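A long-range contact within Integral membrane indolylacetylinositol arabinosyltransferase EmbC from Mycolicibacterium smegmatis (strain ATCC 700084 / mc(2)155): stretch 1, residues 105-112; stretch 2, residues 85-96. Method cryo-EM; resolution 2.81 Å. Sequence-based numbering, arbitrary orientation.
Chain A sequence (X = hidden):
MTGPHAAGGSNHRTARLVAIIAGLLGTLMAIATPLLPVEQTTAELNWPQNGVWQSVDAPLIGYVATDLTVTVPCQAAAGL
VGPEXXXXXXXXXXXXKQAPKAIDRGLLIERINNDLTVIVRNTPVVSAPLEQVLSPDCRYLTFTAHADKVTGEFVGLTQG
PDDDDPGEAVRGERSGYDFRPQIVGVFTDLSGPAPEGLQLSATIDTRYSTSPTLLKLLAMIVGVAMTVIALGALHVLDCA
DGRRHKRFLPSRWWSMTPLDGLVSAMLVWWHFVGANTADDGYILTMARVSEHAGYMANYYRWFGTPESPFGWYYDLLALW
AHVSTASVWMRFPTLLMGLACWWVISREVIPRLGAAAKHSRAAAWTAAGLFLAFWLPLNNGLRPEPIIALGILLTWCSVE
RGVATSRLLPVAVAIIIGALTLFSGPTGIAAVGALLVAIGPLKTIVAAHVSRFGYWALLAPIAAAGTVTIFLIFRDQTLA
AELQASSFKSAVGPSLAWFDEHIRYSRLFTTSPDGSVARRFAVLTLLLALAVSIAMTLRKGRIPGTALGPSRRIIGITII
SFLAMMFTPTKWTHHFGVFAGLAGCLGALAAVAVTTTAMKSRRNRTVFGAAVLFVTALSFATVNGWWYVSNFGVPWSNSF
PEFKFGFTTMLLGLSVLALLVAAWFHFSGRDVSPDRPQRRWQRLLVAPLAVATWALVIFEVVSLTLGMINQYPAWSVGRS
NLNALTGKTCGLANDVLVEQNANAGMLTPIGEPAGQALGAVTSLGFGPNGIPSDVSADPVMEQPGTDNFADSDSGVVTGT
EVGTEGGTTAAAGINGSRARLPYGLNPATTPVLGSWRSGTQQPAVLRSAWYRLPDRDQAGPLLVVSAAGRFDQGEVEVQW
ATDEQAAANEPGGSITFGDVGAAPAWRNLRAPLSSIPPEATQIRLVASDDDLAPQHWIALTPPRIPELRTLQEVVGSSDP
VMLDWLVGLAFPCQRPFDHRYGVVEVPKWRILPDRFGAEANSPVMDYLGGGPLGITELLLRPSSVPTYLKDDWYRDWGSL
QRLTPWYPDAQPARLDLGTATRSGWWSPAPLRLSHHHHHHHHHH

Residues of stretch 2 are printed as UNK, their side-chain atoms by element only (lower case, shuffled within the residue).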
# COMPACT_ATOMS: atom_id res chain seq x y z
N ARG A 105 34.49 -3.75 -9.42
CA ARG A 105 33.96 -2.88 -10.47
C ARG A 105 34.97 -2.49 -11.53
O ARG A 105 34.56 -2.10 -12.61
CB ARG A 105 33.36 -1.61 -9.88
CG ARG A 105 32.11 -1.84 -9.07
CD ARG A 105 31.49 -0.58 -8.56
NE ARG A 105 30.41 -0.88 -7.64
CZ ARG A 105 29.70 0.04 -6.99
NH1 ARG A 105 29.96 1.32 -7.18
NH2 ARG A 105 28.74 -0.33 -6.16
N GLY A 106 36.26 -2.57 -11.27
CA GLY A 106 37.23 -2.08 -12.22
C GLY A 106 38.34 -3.04 -12.56
O GLY A 106 38.17 -4.25 -12.45
N LEU A 107 39.48 -2.51 -12.98
CA LEU A 107 40.60 -3.31 -13.43
C LEU A 107 41.81 -3.04 -12.56
O LEU A 107 42.01 -1.93 -12.08
CB LEU A 107 40.93 -2.97 -14.88
CG LEU A 107 41.89 -3.78 -15.74
CD1 LEU A 107 41.38 -3.57 -17.09
CD2 LEU A 107 43.31 -3.29 -15.70
N LEU A 108 42.64 -4.07 -12.37
CA LEU A 108 43.85 -3.98 -11.58
C LEU A 108 44.90 -4.93 -12.14
O LEU A 108 44.58 -6.05 -12.53
CB LEU A 108 43.60 -4.32 -10.11
CG LEU A 108 42.81 -3.37 -9.21
CD1 LEU A 108 42.46 -4.06 -7.93
CD2 LEU A 108 43.63 -2.16 -8.91
N ILE A 109 46.14 -4.47 -12.19
CA ILE A 109 47.28 -5.31 -12.54
C ILE A 109 48.13 -5.32 -11.27
O ILE A 109 49.37 -5.24 -11.30
CB ILE A 109 48.01 -4.81 -13.80
CG1 ILE A 109 47.00 -4.62 -14.92
CG2 ILE A 109 48.96 -5.86 -14.36
CD1 ILE A 109 47.56 -3.98 -16.15
N GLU A 110 47.44 -5.34 -10.13
CA GLU A 110 48.01 -5.40 -8.79
C GLU A 110 48.92 -6.60 -8.63
O GLU A 110 48.71 -7.63 -9.28
CB GLU A 110 46.86 -5.43 -7.77
CG GLU A 110 47.26 -5.29 -6.30
CD GLU A 110 46.06 -5.30 -5.37
OE1 GLU A 110 44.93 -5.46 -5.86
OE2 GLU A 110 46.26 -5.15 -4.14
N ARG A 111 49.94 -6.50 -7.78
CA ARG A 111 50.82 -7.61 -7.47
C ARG A 111 50.38 -8.25 -6.17
O ARG A 111 50.64 -7.72 -5.09
CB ARG A 111 52.27 -7.15 -7.37
CG ARG A 111 53.22 -8.27 -7.06
CD ARG A 111 54.61 -7.74 -6.92
NE ARG A 111 54.70 -6.75 -5.86
CZ ARG A 111 54.84 -7.03 -4.57
NH1 ARG A 111 54.92 -8.29 -4.16
NH2 ARG A 111 54.90 -6.05 -3.68
N ILE A 112 49.69 -9.39 -6.27
CA ILE A 112 49.56 -10.26 -5.11
C ILE A 112 50.93 -10.88 -4.84
O ILE A 112 51.73 -11.06 -5.76
CB ILE A 112 48.48 -11.32 -5.37
CG1 ILE A 112 47.24 -10.67 -5.99
CG2 ILE A 112 48.00 -11.97 -4.07
CD1 ILE A 112 46.55 -9.65 -5.12
N UNK A 85 60.80 -2.19 1.67
CA UNK A 85 60.37 -0.81 1.54
C UNK A 85 59.41 -0.59 0.38
O UNK A 85 59.20 0.56 -0.02
c UNK A 85 62.50 -0.31 0.22
c UNK A 85 61.59 0.10 1.38
n UNK A 85 63.57 0.44 0.02
o UNK A 85 62.23 -1.29 -0.49
N UNK A 86 58.83 -1.65 -0.18
CA UNK A 86 57.93 -1.56 -1.31
C UNK A 86 56.51 -1.82 -0.83
O UNK A 86 56.09 -2.97 -0.68
c UNK A 86 59.62 -2.22 -3.09
n UNK A 86 61.74 0.49 -3.09
c UNK A 86 58.32 -2.53 -2.41
n UNK A 86 60.73 -0.78 -4.73
c UNK A 86 59.51 -0.98 -3.96
c UNK A 86 61.77 -0.07 -4.29
n UNK A 86 62.85 0.06 -5.05
N UNK A 87 55.78 -0.74 -0.57
CA UNK A 87 54.33 -0.77 -0.46
C UNK A 87 53.65 -0.52 -1.80
O UNK A 87 52.42 -0.36 -1.84
o UNK A 87 55.11 1.91 -0.64
n UNK A 87 54.00 2.60 1.18
c UNK A 87 53.86 0.25 0.58
c UNK A 87 54.38 1.66 0.32
N UNK A 88 54.41 -0.47 -2.88
CA UNK A 88 53.89 -0.20 -4.21
C UNK A 88 53.26 -1.47 -4.76
O UNK A 88 53.98 -2.39 -5.18
c UNK A 88 56.76 2.02 -5.53
c UNK A 88 55.02 0.29 -5.11
n UNK A 88 55.97 4.66 -6.10
c UNK A 88 55.63 1.57 -4.63
n UNK A 88 57.40 3.22 -5.01
c UNK A 88 57.00 4.46 -5.29
n UNK A 88 57.64 5.49 -4.77
N UNK A 89 51.94 -1.55 -4.77
CA UNK A 89 51.27 -2.78 -5.18
C UNK A 89 50.84 -2.75 -6.64
O UNK A 89 51.23 -3.62 -7.42
c UNK A 89 50.07 -3.06 -4.27
o UNK A 89 50.50 -3.39 -2.97
N UNK A 90 50.05 -1.76 -7.04
CA UNK A 90 49.46 -1.78 -8.37
C UNK A 90 50.44 -1.23 -9.39
O UNK A 90 51.19 -0.28 -9.13
c UNK A 90 48.25 0.42 -8.07
c UNK A 90 48.11 -1.04 -8.39
c UNK A 90 47.14 -1.69 -7.43
N UNK A 91 50.47 -1.87 -10.55
CA UNK A 91 51.20 -1.38 -11.71
C UNK A 91 50.34 -0.46 -12.56
O UNK A 91 50.86 0.49 -13.14
c UNK A 91 51.67 -2.57 -12.56
c UNK A 91 52.46 -2.33 -13.84
c UNK A 91 52.64 -3.62 -14.58
c UNK A 91 53.79 -1.73 -13.53
N UNK A 92 49.04 -0.73 -12.60
CA UNK A 92 48.09 0.01 -13.41
C UNK A 92 46.71 -0.31 -12.89
O UNK A 92 46.49 -1.39 -12.33
c UNK A 92 47.59 0.42 -16.00
c UNK A 92 48.24 -0.37 -14.89
c UNK A 92 46.24 -0.15 -16.37
c UNK A 92 48.52 0.34 -17.17
N UNK A 93 45.79 0.62 -13.06
CA UNK A 93 44.44 0.47 -12.53
C UNK A 93 43.53 1.42 -13.28
O UNK A 93 43.99 2.35 -13.95
o UNK A 93 43.08 0.69 -10.54
c UNK A 93 44.40 0.77 -11.04
N UNK A 94 42.23 1.18 -13.18
CA UNK A 94 41.24 2.15 -13.61
C UNK A 94 40.40 2.66 -12.46
O UNK A 94 39.50 3.47 -12.67
o UNK A 94 39.57 0.48 -14.18
c UNK A 94 40.32 1.57 -14.70
c UNK A 94 41.12 1.10 -15.89
N UNK A 95 40.67 2.19 -11.24
CA UNK A 95 40.03 2.68 -10.02
C UNK A 95 41.09 2.83 -8.94
O UNK A 95 42.15 2.19 -9.00
c UNK A 95 38.93 1.71 -9.53
c UNK A 95 37.72 1.74 -10.43
c UNK A 95 39.48 0.32 -9.50
N UNK A 96 40.86 3.71 -7.96
CA UNK A 96 41.83 3.82 -6.86
C UNK A 96 41.71 2.60 -5.96
O UNK A 96 40.61 2.23 -5.55
c UNK A 96 40.59 5.82 -7.08
c UNK A 96 39.87 4.80 -7.88
c UNK A 96 41.40 5.10 -6.13

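Position 85 has two side-chain carbons, the second carrying one oxygen and one nitrogen: a short amide, Asn85, which touches nothing on stretch 1. Position 86 shows three carbons, a nitrogen, then a carbon bearing two more nitrogens; this guanidinium makes it Arg86, whose CA-to-CB bond points toward stretch 1 although the end of the side chain leads away. Position 87 again has two carbons, the second carrying one oxygen and one nitrogen, so it is Asn87; its CA-to-CB bond points away and it touches nothing on stretch 1. Position 88 again ends in a guanidinium: Arg88. The NH2 of Arg111 lies 4.1 Å from Arg88 O and 4.5 Å from Arg86 O, with both oxygens near the guanidinium plane.

At position 89 one carbon and one oxygen define Ser89. Its backbone does the bonding: Arg111 N donates to Ser89 O at 3.2 Å, with an angle of 146° at the hydrogen. Position 90 has a carbon carrying two carbons, hence Val90; its CG1 lies 3.8 Å from Leu108 CD2 and 3.8 Å from Glu110 CB. Position 91 has four carbons forked at the second and no branch at CB, which indicates leucine. Leu91 points toward stretch 1, and its CD2 sits 4.3 Å from Ile109 CG2.

Position 92 has the same forked four-carbon pattern, Leu92. Its CB is 3.9 Å from Ile109 CD1, its CD2 is 4.3 Å from Leu107 CD2, and its O accepts from Ile109 N at 3.1 Å and 158°. Position 93, one carbon and one oxygen, is Ser93; its OG approaches Leu108 CD2 to 3.3 Å and makes a very short 2.3 Å hydrogen bond to the backbone O of position 95. Position 94 has a CB carrying one oxygen and one carbon, the mark of Thr94. Leu107 N donates to Thr94 OG1 at 3.2 Å, while Thr94 N returns a weak bond to Leu107 O at 3.3 Å.

Position 95, a carbon carrying two carbons, is Val95. An ideal CB on Gly106 would fall 2.8 Å from Val95 CG1, a clash, so the bare glycine leaves room for this valine. Position 96 has three carbons closing a ring onto the backbone nitrogen: Pro96, directed away.

The contact buries 637 Å² in total and runs antiparallel, with Leu108 opposite Ser93 at a CA-CA distance of 4.6 Å. Backbone bonds from Ile109 and Arg111 hold the two stretches together, and the threonine hydroxyl serves the amide of Leu107. Between these polar links, Leu107, Leu108 and Ile109 pack against Val90, Leu91 and Leu92, adding apolar contact to the backbone pairing.

Stretch 2 (85-96) NRNRSVLLSTVP
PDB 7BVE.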